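MccF (Escherichia coli, PDB 4IIY) probably works as a serine peptidase-like hydrolase of the S66 family and provides self-immunity to the antibiotic microcin C7. Local coordinates at residues F48-A53 against M114-G119; P54-A59 against K81-T86; I140-A145 against Y164-I169. The protein carries 1 engineered substitution. One frame throughout, in Å; residues are numbered along the deposited sequence.

Interaction 1 (F48-A53 against M114-G119); sequences FFSSSA and MSTIGG. With 1EI (5'-O-(L-alpha-glutamylsulfamoyl)inosine), chain K.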
loop_
_atom_site.group_PDB
_atom_site.type_symbol
_atom_site.label_atom_id
_atom_site.label_comp_id
_atom_site.label_asym_id
_atom_site.label_seq_id
_atom_site.Cartn_x
_atom_site.Cartn_y
_atom_site.Cartn_z
ATOM N N PHE B 48 23.039 3.336 15.372
ATOM C CA PHE B 48 22.152 3.561 14.238
ATOM C C PHE B 48 22.178 2.424 13.224
ATOM O O PHE B 48 23.202 1.744 13.051
ATOM C CB PHE B 48 22.378 4.939 13.597
ATOM C CG PHE B 48 23.789 5.211 13.131
ATOM C CD1 PHE B 48 24.241 4.717 11.921
ATOM C CD2 PHE B 48 24.645 6.011 13.882
ATOM C CE1 PHE B 48 25.519 5.014 11.458
ATOM C CE2 PHE B 48 25.933 6.304 13.427
ATOM C CZ PHE B 48 26.370 5.797 12.220
ATOM N N PHE B 49 21.033 2.212 12.573
ATOM C CA PHE B 49 20.856 1.093 11.652
ATOM C C PHE B 49 20.126 1.549 10.393
ATOM O O PHE B 49 19.370 2.527 10.427
ATOM C CB PHE B 49 20.060 -0.033 12.330
ATOM C CG PHE B 49 18.633 0.334 12.625
ATOM C CD1 PHE B 49 17.618 -0.032 11.761
ATOM C CD2 PHE B 49 18.312 1.087 13.739
ATOM C CE1 PHE B 49 16.311 0.331 12.018
ATOM C CE2 PHE B 49 17.010 1.441 14.006
ATOM C CZ PHE B 49 16.006 1.071 13.136
ATOM N N SER B 50 20.346 0.833 9.293
ATOM C CA SER B 50 19.708 1.122 8.010
ATOM C C SER B 50 18.845 -0.069 7.588
ATOM O O SER B 50 19.313 -1.006 6.930
ATOM C CB SER B 50 20.771 1.420 6.951
ATOM O OG SER B 50 21.606 2.508 7.340
ATOM N N SER B 51 17.574 -0.029 7.975
ATOM C CA SER B 51 16.677 -1.157 7.726
ATOM C C SER B 51 16.072 -1.156 6.325
ATOM O O SER B 51 15.375 -2.106 5.954
ATOM C CB SER B 51 15.561 -1.227 8.773
ATOM O OG SER B 51 14.748 -0.059 8.782
ATOM N N SER B 52 16.346 -0.119 5.536
ATOM C CA SER B 52 15.826 -0.062 4.173
ATOM C C SER B 52 16.788 0.667 3.226
ATOM O O SER B 52 17.776 0.072 2.777
ATOM C CB SER B 52 14.417 0.547 4.156
ATOM O OG SER B 52 13.788 0.356 2.901
ATOM N N ALA B 53 16.532 1.931 2.910
ATOM C CA ALA B 53 17.358 2.636 1.924
ATOM C C ALA B 53 18.779 2.878 2.428
ATOM O O ALA B 53 18.969 3.205 3.599
ATOM C CB ALA B 53 16.715 3.958 1.529
ATOM N N MET B 114 18.601 4.111 16.798
ATOM C CA MET B 114 18.024 5.138 15.935
ATOM C C MET B 114 18.151 4.763 14.462
ATOM O O MET B 114 19.231 4.400 13.991
ATOM C CB MET B 114 18.744 6.471 16.185
ATOM C CG MET B 114 18.278 7.627 15.301
ATOM S SD MET B 114 19.183 9.168 15.632
ATOM C CE MET B 114 18.522 9.594 17.249
ATOM N N SER B 115 17.047 4.854 13.730
ATOM C CA SER B 115 17.069 4.643 12.296
ATOM C C SER B 115 17.922 5.690 11.598
ATOM O O SER B 115 17.876 6.860 11.972
ATOM C CB SER B 115 15.636 4.721 11.779
ATOM O OG SER B 115 15.591 4.641 10.372
ATOM N N THR B 116 18.681 5.296 10.579
ATOM C CA THR B 116 19.339 6.301 9.741
ATOM C C THR B 116 18.340 7.015 8.811
ATOM O O THR B 116 18.405 8.241 8.635
ATOM C CB THR B 116 20.464 5.710 8.884
ATOM O OG1 THR B 116 19.927 4.669 8.059
ATOM C CG2 THR B 116 21.600 5.163 9.757
ATOM N N ILE B 117 17.435 6.230 8.223
ATOM C CA ILE B 117 16.430 6.694 7.271
ATOM C C ILE B 117 15.482 5.527 7.006
ATOM O O ILE B 117 15.791 4.379 7.336
ATOM C CB ILE B 117 17.080 7.160 5.943
ATOM C CG1 ILE B 117 16.147 8.076 5.143
ATOM C CG2 ILE B 117 17.540 5.962 5.107
ATOM C CD1 ILE B 117 16.883 8.936 4.110
ATOM N N GLY B 118 14.343 5.819 6.398
ATOM C CA GLY B 118 13.383 4.798 6.024
ATOM C C GLY B 118 13.617 4.225 4.641
ATOM O O GLY B 118 14.734 3.820 4.308
ATOM N N GLY B 119 12.552 4.175 3.846
ATOM C CA GLY B 119 12.586 3.566 2.533
ATOM C C GLY B 119 11.267 2.863 2.263
ATOM O O GLY B 119 10.219 3.505 2.176
HETATM O O6 1EI K . 16.806 13.423 -2.634
HETATM C C6 1EI K . 16.068 13.902 -1.745
HETATM N N1 1EI K . 15.739 15.210 -1.737
HETATM C C2 1EI K . 14.950 15.740 -0.786
HETATM N N3 1EI K . 14.434 15.022 0.226
HETATM C C5 1EI K . 15.539 13.046 -0.668
HETATM C C4 1EI K . 14.694 13.701 0.326
HETATM N N7 1EI K . 15.625 11.749 -0.310
HETATM C C8 1EI K . 14.893 11.584 0.817
HETATM N N9 1EI K . 14.342 12.752 1.185
HETATM C "C1'" 1EI K . 13.471 12.977 2.350
HETATM O "O4'" 1EI K . 13.790 12.109 3.428
HETATM C "C2'" 1EI K . 12.048 12.642 1.956
HETATM O "O2'" 1EI K . 11.390 13.808 1.463
HETATM C "C3'" 1EI K . 11.438 12.151 3.250
HETATM O "O3'" 1EI K . 10.633 13.181 3.818
HETATM C "C4'" 1EI K . 12.604 11.884 4.185
HETATM C "C5'" 1EI K . 12.574 10.466 4.741
HETATM O "O5'" 1EI K . 12.700 9.504 3.690
HETATM S SBF 1EI K . 12.316 8.048 3.983
HETATM O OAE 1EI K . 13.140 7.181 3.168
HETATM O OAF 1EI K . 12.540 7.846 5.390
HETATM N NAQ 1EI K . 10.810 7.920 3.649
HETATM C C 1EI K . 10.018 6.852 3.881
HETATM O O 1EI K . 10.331 5.792 4.411
HETATM C CA 1EI K . 8.580 7.002 3.477
HETATM N N 1EI K . 8.366 8.261 2.784
HETATM C CB 1EI K . 8.158 5.813 2.620
HETATM C CG 1EI K . 6.720 5.400 2.919
HETATM C CD 1EI K . 5.746 6.303 2.196
HETATM O OE1 1EI K . 6.142 7.410 1.779
HETATM O OE2 1EI K . 4.579 5.900 2.044
HETATM O O HOH W 1 16.368 2.279 9.229
HETATM O O HOH W 2 17.599 2.450 5.941
#
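The carbonyl oxygen of F49 accepts from T116 N at 2.9 Å, nearly straight at the hydrogen (164°), and from water 1. That water also accepts from S51 N and S115 OG and donates to I117 O, tying the two segments together where they leave the sheet. Nearby, S50 OG and T116 OG1 share a hydrogen bond of 2.8 Å in which either may be the donor. T116 uses both branches: its OG1 lies between its own backbone N and carbonyl carbon (chi1 58°), which leaves the methyl CG2 to press on F48 CD1 at 3.4 Å; a residue carrying both a hydroxyl and a methyl on CB suits a place with a polar neighbour on one side and a ring on the other. The F49 ring reaches across the neighbouring strand, and S115 CA sits over one face, 4.0 Å from the centroid of the F49 ring, as a CH-pi contact, while F101 meets this ring edge-to-face. With an alanine in place of F49, S115 and F101 would probably lose their aromatic partner and a gap would open beside the strands. Farther on, A53 N donates to G118 O at 3.0 Å, and water 2 links S52 N, A53 O and I117 O. G118 N then bonds OAF of the ligand at 2.9 Å, and G119 N its carbonyl O at 2.8 Å. A side chain on G118 would strike that same O; one on G119 would strike S52 OG, which D120 N and N121 N hold. Adjacent parallel strands thus end in a ligand-binding loop whose G119 amide is consistent with an oxyanion hole.

Interaction 2 (P54-A59 against K81-T86); sequences PATVTA and KLTGKT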
loop_
_atom_site.group_PDB
_atom_site.type_symbol
_atom_site.label_atom_id
_atom_site.label_comp_id
_atom_site.label_asym_id
_atom_site.label_seq_id
_atom_site.Cartn_x
_atom_site.Cartn_y
_atom_site.Cartn_z
ATOM N N PRO B 54 19.781 2.745 1.539
ATOM C CA PRO B 54 21.184 2.866 1.958
ATOM C C PRO B 54 21.684 4.313 1.973
ATOM O O PRO B 54 22.691 4.635 1.322
ATOM C CB PRO B 54 21.920 2.067 0.884
ATOM C CG PRO B 54 21.111 2.318 -0.352
ATOM C CD PRO B 54 19.669 2.288 0.139
ATOM N N ALA B 55 21.022 5.178 2.731
ATOM C CA ALA B 55 21.316 6.601 2.656
ATOM C C ALA B 55 22.635 7.017 3.297
ATOM O O ALA B 55 23.085 8.135 3.062
ATOM C CB ALA B 55 20.139 7.450 3.188
ATOM N N THR B 56 23.271 6.160 4.089
ATOM C CA THR B 56 24.620 6.493 4.545
ATOM C C THR B 56 25.580 6.593 3.362
ATOM O O THR B 56 26.630 7.234 3.474
ATOM C CB THR B 56 25.181 5.517 5.599
ATOM O OG1 THR B 56 25.317 4.200 5.045
ATOM C CG2 THR B 56 24.301 5.492 6.850
ATOM N N VAL B 57 25.218 5.968 2.243
ATOM C CA VAL B 57 25.954 6.101 0.986
ATOM C C VAL B 57 25.313 7.143 0.065
ATOM O O VAL B 57 25.990 8.045 -0.441
ATOM C CB VAL B 57 26.059 4.743 0.241
ATOM C CG1 VAL B 57 26.709 4.916 -1.133
ATOM C CG2 VAL B 57 26.834 3.731 1.080
ATOM N N THR B 58 24.007 7.042 -0.153
ATOM C CA THR B 58 23.371 7.889 -1.153
ATOM C C THR B 58 23.098 9.325 -0.698
ATOM O O THR B 58 22.848 10.184 -1.531
ATOM C CB THR B 58 22.067 7.269 -1.671
ATOM O OG1 THR B 58 21.155 7.114 -0.581
ATOM C CG2 THR B 58 22.329 5.907 -2.323
ATOM N N ALA B 59 23.124 9.571 0.612
ATOM C CA ALA B 59 22.994 10.915 1.185
ATOM C C ALA B 59 24.112 11.115 2.200
ATOM O O ALA B 59 23.890 11.529 3.335
ATOM C CB ALA B 59 21.623 11.114 1.836
ATOM N N LYS B 81 26.366 -2.271 11.295
ATOM C CA LYS B 81 27.284 -2.966 10.390
ATOM C C LYS B 81 27.007 -2.766 8.890
ATOM O O LYS B 81 27.860 -3.093 8.064
ATOM C CB LYS B 81 27.337 -4.459 10.722
ATOM C CG LYS B 81 26.049 -5.192 10.382
ATOM C CD LYS B 81 25.991 -6.577 11.008
ATOM C CE LYS B 81 26.785 -7.595 10.218
ATOM N NZ LYS B 81 26.226 -8.964 10.421
ATOM N N LEU B 82 25.844 -2.225 8.517
ATOM C CA LEU B 82 25.560 -1.969 7.096
ATOM C C LEU B 82 25.870 -0.530 6.673
ATOM O O LEU B 82 25.638 -0.141 5.525
ATOM C CB LEU B 82 24.111 -2.330 6.744
ATOM C CG LEU B 82 23.767 -3.806 6.932
ATOM C CD1 LEU B 82 22.306 -4.067 6.582
ATOM C CD2 LEU B 82 24.674 -4.705 6.102
ATOM N N THR B 83 26.394 0.263 7.597
ATOM C CA THR B 83 26.789 1.623 7.256
ATOM C C THR B 83 27.817 1.597 6.129
ATOM O O THR B 83 28.787 0.837 6.170
ATOM C CB THR B 83 27.348 2.348 8.480
ATOM O OG1 THR B 83 26.334 2.379 9.493
ATOM C CG2 THR B 83 27.764 3.772 8.145
ATOM N N GLY B 84 27.592 2.408 5.103
ATOM C CA GLY B 84 28.524 2.479 3.991
ATOM C C GLY B 84 28.361 1.397 2.935
ATOM O O GLY B 84 29.152 1.327 1.990
ATOM N N LYS B 85 27.343 0.549 3.082
ATOM C CA LYS B 85 27.109 -0.550 2.143
ATOM C C LYS B 85 25.894 -0.274 1.267
ATOM O O LYS B 85 24.991 0.471 1.665
ATOM C CB LYS B 85 26.879 -1.856 2.901
ATOM C CG LYS B 85 27.905 -2.156 3.977
ATOM C CD LYS B 85 29.251 -2.507 3.390
ATOM C CE LYS B 85 30.194 -2.999 4.477
ATOM N NZ LYS B 85 31.485 -3.479 3.912
ATOM N N THR B 86 25.857 -0.884 0.083
ATOM C CA THR B 86 24.675 -0.803 -0.766
ATOM C C THR B 86 24.371 -2.138 -1.430
ATOM O O THR B 86 25.278 -2.878 -1.837
ATOM C CB THR B 86 24.813 0.253 -1.881
ATOM O OG1 THR B 86 25.876 -0.114 -2.771
ATOM C CG2 THR B 86 25.082 1.628 -1.303
#
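V57 in the short helix 55-58 faces G84 in a type II beta turn that runs from L82 to K85, their CA atoms 5.4 Å apart. The turn is closed by K85 N donating to L82 O at 3.1 Å, and G84 takes its third position with a positive phi of 83°, where a side chain would be jammed against the carbonyl oxygen of T83. On the other side P54 is the N-cap residue, its carbonyl oxygen accepting from both V57 N and T58 N. Between these two backbones runs a single cross-link: G84 N donates to T56 OG1 at 2.9 Å, almost perfectly straight (175°). The hydroxyl is presented by a chi1 of 63°, which sets OG1 between the backbone N and the carbonyl carbon of T56 and leaves the methyl CG2 beside T83, 4.1 Å from its CG2. T83 spends its own hydroxyl on S79 OG and G80 O, so methyl meets methyl here. Beside this bond V57 CG2 packs against the backbone of G84, 3.3 Å from its carbonyl carbon. T86 CG2 closes the row, touching V57 CB at 3.6 Å, and the T86 side chain crosses that of P54 at about a right angle; P54 CB itself rests 3.5 Å from K85 O. G84, K85 and T86 lie exposed to solvent, whereas P54 and T56 are buried, the latter against F63 of helix 60-72. The arrangement is that of a type II turn, following the edge strand 76-79 of the parallel part of the sheet, docked on the first helical turn after its neighbour, strand 45-49.

Interaction 3 (I140-A145 against Y164-I169); sequences IIIGYA and YGPALI. Engineered in segment 140-145: A145 (natural residue Ser). With 1EI (5'-O-(L-alpha-glutamylsulfamoyl)inosine), chain K.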
loop_
_atom_site.group_PDB
_atom_site.type_symbol
_atom_site.label_atom_id
_atom_site.label_comp_id
_atom_site.label_asym_id
_atom_site.label_seq_id
_atom_site.Cartn_x
_atom_site.Cartn_y
_atom_site.Cartn_z
ATOM N N ILE B 140 15.554 2.515 23.917
ATOM C CA ILE B 140 14.771 3.473 23.157
ATOM C C ILE B 140 14.960 3.191 21.670
ATOM O O ILE B 140 16.073 3.286 21.154
ATOM C CB ILE B 140 15.228 4.908 23.462
ATOM C CG1 ILE B 140 15.030 5.226 24.950
ATOM C CG2 ILE B 140 14.483 5.908 22.571
ATOM C CD1 ILE B 140 15.755 6.472 25.407
ATOM N N ILE B 141 13.880 2.829 20.983
ATOM C CA ILE B 141 13.928 2.566 19.548
ATOM C C ILE B 141 13.166 3.699 18.878
ATOM O O ILE B 141 12.009 3.949 19.227
ATOM C CB ILE B 141 13.254 1.220 19.186
ATOM C CG1 ILE B 141 13.707 0.093 20.120
ATOM C CG2 ILE B 141 13.492 0.885 17.713
ATOM C CD1 ILE B 141 15.155 -0.200 20.074
ATOM N N ILE B 142 13.813 4.394 17.947
ATOM C CA ILE B 142 13.259 5.620 17.385
ATOM C C ILE B 142 13.522 5.752 15.884
ATOM O O ILE B 142 14.595 5.398 15.379
ATOM C CB ILE B 142 13.769 6.861 18.173
ATOM C CG1 ILE B 142 13.013 8.139 17.780
ATOM C CG2 ILE B 142 15.286 7.024 18.023
ATOM C CD1 ILE B 142 13.189 9.254 18.796
ATOM N N GLY B 143 12.504 6.234 15.179
ATOM C CA GLY B 143 12.583 6.533 13.759
ATOM C C GLY B 143 11.184 6.848 13.269
ATOM O O GLY B 143 10.274 7.057 14.073
ATOM N N TYR B 144 10.997 6.884 11.958
ATOM C CA TYR B 144 9.680 7.207 11.414
ATOM C C TYR B 144 9.533 6.650 10.004
ATOM O O TYR B 144 10.395 5.904 9.533
ATOM C CB TYR B 144 9.390 8.723 11.511
ATOM C CG TYR B 144 10.152 9.622 10.557
ATOM C CD1 TYR B 144 9.524 10.152 9.440
ATOM C CD2 TYR B 144 11.483 9.972 10.790
ATOM C CE1 TYR B 144 10.199 10.991 8.564
ATOM C CE2 TYR B 144 12.155 10.816 9.928
ATOM C CZ TYR B 144 11.515 11.309 8.818
ATOM O OH TYR B 144 12.231 12.133 7.974
ATOM N N ALA B 145 8.437 6.985 9.339
ATOM C CA ALA B 145 8.275 6.650 7.931
ATOM C C ALA B 145 8.249 5.131 7.776
ATOM O O ALA B 145 7.524 4.458 8.505
ATOM C CB ALA B 145 9.369 7.294 7.096
ATOM N N TYR B 164 7.970 7.388 17.694
ATOM C CA TYR B 164 7.872 8.005 16.381
ATOM C C TYR B 164 8.634 9.312 16.482
ATOM O O TYR B 164 8.212 10.220 17.198
ATOM C CB TYR B 164 6.413 8.272 15.985
ATOM C CG TYR B 164 6.232 8.214 14.483
ATOM C CD1 TYR B 164 6.259 6.987 13.831
ATOM C CD2 TYR B 164 6.090 9.366 13.710
ATOM C CE1 TYR B 164 6.129 6.893 12.476
ATOM C CE2 TYR B 164 5.951 9.287 12.326
ATOM C CZ TYR B 164 5.975 8.034 11.722
ATOM O OH TYR B 164 5.874 7.876 10.350
ATOM N N GLY B 165 9.764 9.419 15.799
ATOM C CA GLY B 165 10.611 10.578 15.972
ATOM C C GLY B 165 11.802 10.533 15.046
ATOM O O GLY B 165 11.826 9.753 14.091
ATOM N N PRO B 166 12.803 11.379 15.324
ATOM C CA PRO B 166 13.927 11.579 14.407
ATOM C C PRO B 166 14.651 10.327 13.936
ATOM O O PRO B 166 14.925 9.407 14.714
ATOM C CB PRO B 166 14.900 12.423 15.238
ATOM C CG PRO B 166 14.029 13.212 16.138
ATOM C CD PRO B 166 12.786 12.392 16.394
ATOM N N ALA B 167 14.971 10.336 12.645
ATOM C CA ALA B 167 15.958 9.452 12.040
ATOM C C ALA B 167 17.200 10.290 11.749
ATOM O O ALA B 167 17.110 11.476 11.415
ATOM C CB ALA B 167 15.408 8.817 10.766
ATOM N N LEU B 168 18.367 9.678 11.875
ATOM C CA LEU B 168 19.617 10.416 11.869
ATOM C C LEU B 168 19.790 11.318 10.648
ATOM O O LEU B 168 20.108 12.507 10.787
ATOM C CB LEU B 168 20.769 9.427 11.991
ATOM C CG LEU B 168 22.191 9.992 11.923
ATOM C CD1 LEU B 168 22.453 10.959 13.049
ATOM C CD2 LEU B 168 23.209 8.846 11.920
ATOM N N ILE B 169 19.573 10.758 9.468
ATOM C CA ILE B 169 19.865 11.473 8.231
ATOM C C ILE B 169 18.835 12.569 7.905
ATOM O O ILE B 169 19.187 13.749 7.830
ATOM C CB ILE B 169 20.135 10.493 7.055
ATOM C CG1 ILE B 169 21.348 9.611 7.383
ATOM C CG2 ILE B 169 20.326 11.254 5.748
ATOM C CD1 ILE B 169 21.635 8.534 6.344
HETATM O O6 1EI K . 16.806 13.423 -2.634
HETATM C C6 1EI K . 16.068 13.902 -1.745
HETATM N N1 1EI K . 15.739 15.210 -1.737
HETATM C C2 1EI K . 14.950 15.740 -0.786
HETATM N N3 1EI K . 14.434 15.022 0.226
HETATM C C5 1EI K . 15.539 13.046 -0.668
HETATM C C4 1EI K . 14.694 13.701 0.326
HETATM N N7 1EI K . 15.625 11.749 -0.310
HETATM C C8 1EI K . 14.893 11.584 0.817
HETATM N N9 1EI K . 14.342 12.752 1.185
HETATM C "C1'" 1EI K . 13.471 12.977 2.350
HETATM O "O4'" 1EI K . 13.790 12.109 3.428
HETATM C "C2'" 1EI K . 12.048 12.642 1.956
HETATM O "O2'" 1EI K . 11.390 13.808 1.463
HETATM C "C3'" 1EI K . 11.438 12.151 3.250
HETATM O "O3'" 1EI K . 10.633 13.181 3.818
HETATM C "C4'" 1EI K . 12.604 11.884 4.185
HETATM C "C5'" 1EI K . 12.574 10.466 4.741
HETATM O "O5'" 1EI K . 12.700 9.504 3.690
HETATM S SBF 1EI K . 12.316 8.048 3.983
HETATM O OAE 1EI K . 13.140 7.181 3.168
HETATM O OAF 1EI K . 12.540 7.846 5.390
HETATM N NAQ 1EI K . 10.810 7.920 3.649
HETATM C C 1EI K . 10.018 6.852 3.881
HETATM O O 1EI K . 10.331 5.792 4.411
HETATM C CA 1EI K . 8.580 7.002 3.477
HETATM N N 1EI K . 8.366 8.261 2.784
HETATM C CB 1EI K . 8.158 5.813 2.620
HETATM C CG 1EI K . 6.720 5.400 2.919
HETATM C CD 1EI K . 5.746 6.303 2.196
HETATM O OE1 1EI K . 6.142 7.410 1.779
HETATM O OE2 1EI K . 4.579 5.900 2.044
#
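Y164 is packed tightly under the bend that follows strand 140-143: Y144 CB sits over one face of its ring, 3.7 Å from the Y164 centroid, as a CH-pi contact, and A145 N donates to Y164 OH at 2.9 Å. CG of Y164 lies anti to the backbone N (chi1 -150°), which carries the ring along the 143-145 backbone until its hydroxyl meets that amide; E270, predicted to belong to the charge relay, bonds the same OH. G165 N gives G143 O a nearly straight bond of 3.0 Å, approaching from above the carbonyl plane, and G165 has no room for a side chain, which would strike I142 CD1 and P166 CD. A145 is an engineered alanine for the natural serine, the predicted nucleophile. Its unusual backbone (phi 64°, psi -132°), between strand 140-143 and helix 148-158, is consistent with a nucleophile elbow. Contacts slacken farther out. I142 CD1 meets P166 CD no nearer than 4.0 Å. P166 O is buried here with no partner. On the ligand side the Y144 ring reaches A167 CB with its CE2 at 3.9 Å and meets H338 edge-to-face, while Y144 OH merely brushes C5' of the ligand, 3.7 Å away.

How the interactions relate
Interactions 1 and 3 meet at the ends of neighbouring strands 110-115 and 140-143; the centres of the two interactions are about 9 Å apart. S115 O and L168 N, and likewise T116 O and I169 N, are 2.9 Å apart and probably hydrogen-bonded, joining the end of strand 110-115 and the residue after it to the start of helix 168-172. Both contacts touch the ligand: its carbonyl O, held by interaction 1, lies 3.2 Å from A145 CB in interaction 3. Interaction 2 is nested in the chain loop that interaction 1 closes. It backs the ligand-binding loop from outside, with A55 CB 3.6 Å from I117 CG2, and meets interaction 3 through I169, whose CD1 is 3.5 Å from A55 C.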